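Local coordinates for protein SusD homolog (Bacteroides thetaiotaomicron VPI-5482, PDB 3IHV) that probably binds glycans at the cell surface as a SusD-family component of the bacterial outer membrane, at residues 240-245 with 394-399. Sequence-based numbering, arbitrary orientation.
Sequences KDYEQL and FLRYAD. With EDO (1,2-ethanediol), chain O.
Leu245 lays its CD1 methyl over one face of the Arg396 guanidinium, 3.5 Å from NH1. Its other methyl, CD2, lies 4.0 Å from Arg396 CD. The arginine side chain is bent at chi3 (-78°), and one face of its guanidinium lies under the Leu245 CD1 methyl. Tyr242 brings its hydroxyl to the same group: OH is 3.9 Å from Arg396 NH2, too long for a hydrogen bond, and the ring and guanidinium planes stand 82° apart. That hydroxyl is hydrogen-bonded instead to the backbone O of Glu462. Arg396 sits at the N-cap of helix 397-412, where strand 392-396, paired antiparallel with 259-263 and broken by a classic beta bulge at Phe394 and Leu395 facing Ile261, passes into the helix. The contact thus sets the first turn of helix 242-250 against a strand-to-helix junction in the buried interior of this mainly helical SusD-family protein, whose family is grouped with TPR-like helical repeats. Salt bridges from NH1 to Glu258 and Glu462 and from NH2 to Glu466 hold the guanidinium and probably balance its charge. Gln244 grips a 1,2-ethanediol, probably from the crystallisation liquor, accepting from O1 at OE1 (2.7 Å) and donating from NE2 to O2 (3.1 Å).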
# COMPACT_ATOMS: atom_id res chain seq x y z
N LYS A 240 15.65 13.94 0.47
CA LYS A 240 16.92 13.97 -0.29
C LYS A 240 17.47 12.56 -0.50
O LYS A 240 17.83 12.20 -1.62
CB LYS A 240 17.95 14.86 0.42
CG LYS A 240 19.31 14.88 -0.27
CD LYS A 240 20.30 15.81 0.46
CE LYS A 240 21.69 15.63 -0.10
NZ LYS A 240 22.69 16.63 0.41
N ASP A 241 17.51 11.79 0.59
CA ASP A 241 18.06 10.44 0.58
C ASP A 241 16.98 9.36 0.63
O ASP A 241 16.21 9.28 1.57
CB ASP A 241 18.99 10.27 1.76
CG ASP A 241 20.16 11.20 1.71
OD1 ASP A 241 20.77 11.35 0.63
OD2 ASP A 241 20.49 11.77 2.77
N TYR A 242 16.95 8.52 -0.39
CA TYR A 242 15.95 7.43 -0.44
C TYR A 242 15.98 6.58 0.80
O TYR A 242 14.93 6.17 1.29
CB TYR A 242 16.22 6.54 -1.64
CG TYR A 242 15.11 5.60 -1.98
CD1 TYR A 242 13.92 6.06 -2.58
CD2 TYR A 242 15.27 4.24 -1.81
CE1 TYR A 242 12.92 5.18 -2.93
CE2 TYR A 242 14.29 3.37 -2.17
CZ TYR A 242 13.12 3.83 -2.72
OH TYR A 242 12.16 2.90 -3.03
N GLU A 243 17.19 6.32 1.30
CA GLU A 243 17.37 5.50 2.51
C GLU A 243 16.64 6.09 3.72
O GLU A 243 16.16 5.37 4.57
CB GLU A 243 18.86 5.27 2.79
CG GLU A 243 19.11 4.41 4.04
CD GLU A 243 20.57 4.02 4.25
OE1 GLU A 243 21.39 4.22 3.35
OE2 GLU A 243 20.88 3.56 5.36
N GLN A 244 16.56 7.42 3.78
CA GLN A 244 15.90 8.09 4.89
C GLN A 244 14.45 7.69 5.03
O GLN A 244 13.91 7.69 6.14
CB GLN A 244 16.05 9.63 4.77
CG GLN A 244 15.72 10.37 6.06
CD GLN A 244 16.71 10.06 7.18
OE1 GLN A 244 17.91 10.11 6.97
NE2 GLN A 244 16.21 9.76 8.38
N LEU A 245 13.77 7.41 3.92
CA LEU A 245 12.42 6.93 4.05
C LEU A 245 12.30 5.67 4.92
O LEU A 245 11.32 5.51 5.68
CB LEU A 245 11.84 6.57 2.66
CG LEU A 245 11.54 7.72 1.70
CD1 LEU A 245 11.42 7.23 0.28
CD2 LEU A 245 10.28 8.50 2.16
N PHE A 394 1.38 3.92 2.92
CA PHE A 394 0.34 3.66 1.94
C PHE A 394 0.47 4.61 0.72
O PHE A 394 0.15 4.23 -0.43
CB PHE A 394 -1.04 3.79 2.61
CG PHE A 394 -2.21 3.57 1.67
CD1 PHE A 394 -2.51 2.30 1.20
CD2 PHE A 394 -3.05 4.61 1.34
CE1 PHE A 394 -3.60 2.09 0.35
CE2 PHE A 394 -4.14 4.42 0.50
CZ PHE A 394 -4.43 3.15 0.01
N LEU A 395 0.87 5.87 0.97
CA LEU A 395 1.01 6.85 -0.10
C LEU A 395 2.13 7.85 0.20
O LEU A 395 2.12 8.53 1.26
CB LEU A 395 -0.29 7.66 -0.30
CG LEU A 395 -0.31 8.55 -1.56
CD1 LEU A 395 -0.19 7.69 -2.82
CD2 LEU A 395 -1.56 9.45 -1.58
N ARG A 396 3.12 7.90 -0.69
CA ARG A 396 4.25 8.81 -0.62
C ARG A 396 4.15 9.82 -1.77
O ARG A 396 3.61 9.51 -2.82
CB ARG A 396 5.59 8.06 -0.80
CG ARG A 396 5.85 7.07 0.29
CD ARG A 396 7.29 6.61 0.36
NE ARG A 396 7.67 5.61 -0.62
CZ ARG A 396 8.40 5.84 -1.73
NH1 ARG A 396 8.82 7.06 -2.08
NH2 ARG A 396 8.76 4.80 -2.47
N TYR A 397 4.72 10.99 -1.62
CA TYR A 397 4.68 11.96 -2.71
C TYR A 397 5.31 11.45 -4.00
O TYR A 397 4.87 11.85 -5.08
CB TYR A 397 5.39 13.22 -2.24
CG TYR A 397 5.35 14.42 -3.12
CD1 TYR A 397 4.20 15.17 -3.26
CD2 TYR A 397 6.50 14.88 -3.74
CE1 TYR A 397 4.17 16.32 -4.02
CE2 TYR A 397 6.48 16.02 -4.50
CZ TYR A 397 5.31 16.75 -4.63
OH TYR A 397 5.31 17.90 -5.36
N ALA A 398 6.32 10.57 -3.93
CA ALA A 398 6.91 10.06 -5.18
C ALA A 398 5.86 9.33 -6.04
O ALA A 398 5.89 9.39 -7.25
CB ALA A 398 8.09 9.11 -4.89
N ASP A 399 4.97 8.60 -5.39
CA ASP A 399 3.87 7.86 -6.05
C ASP A 399 3.00 8.88 -6.77
O ASP A 399 2.65 8.74 -7.97
CB ASP A 399 3.11 7.11 -4.94
CG ASP A 399 2.10 6.08 -5.45
OD1 ASP A 399 1.68 6.11 -6.62
OD2 ASP A 399 1.68 5.24 -4.60
C1 EDO O . 19.32 11.76 9.36
O1 EDO O . 20.01 11.01 8.35
C2 EDO O . 19.24 10.95 10.64
O2 EDO O . 18.46 9.75 10.47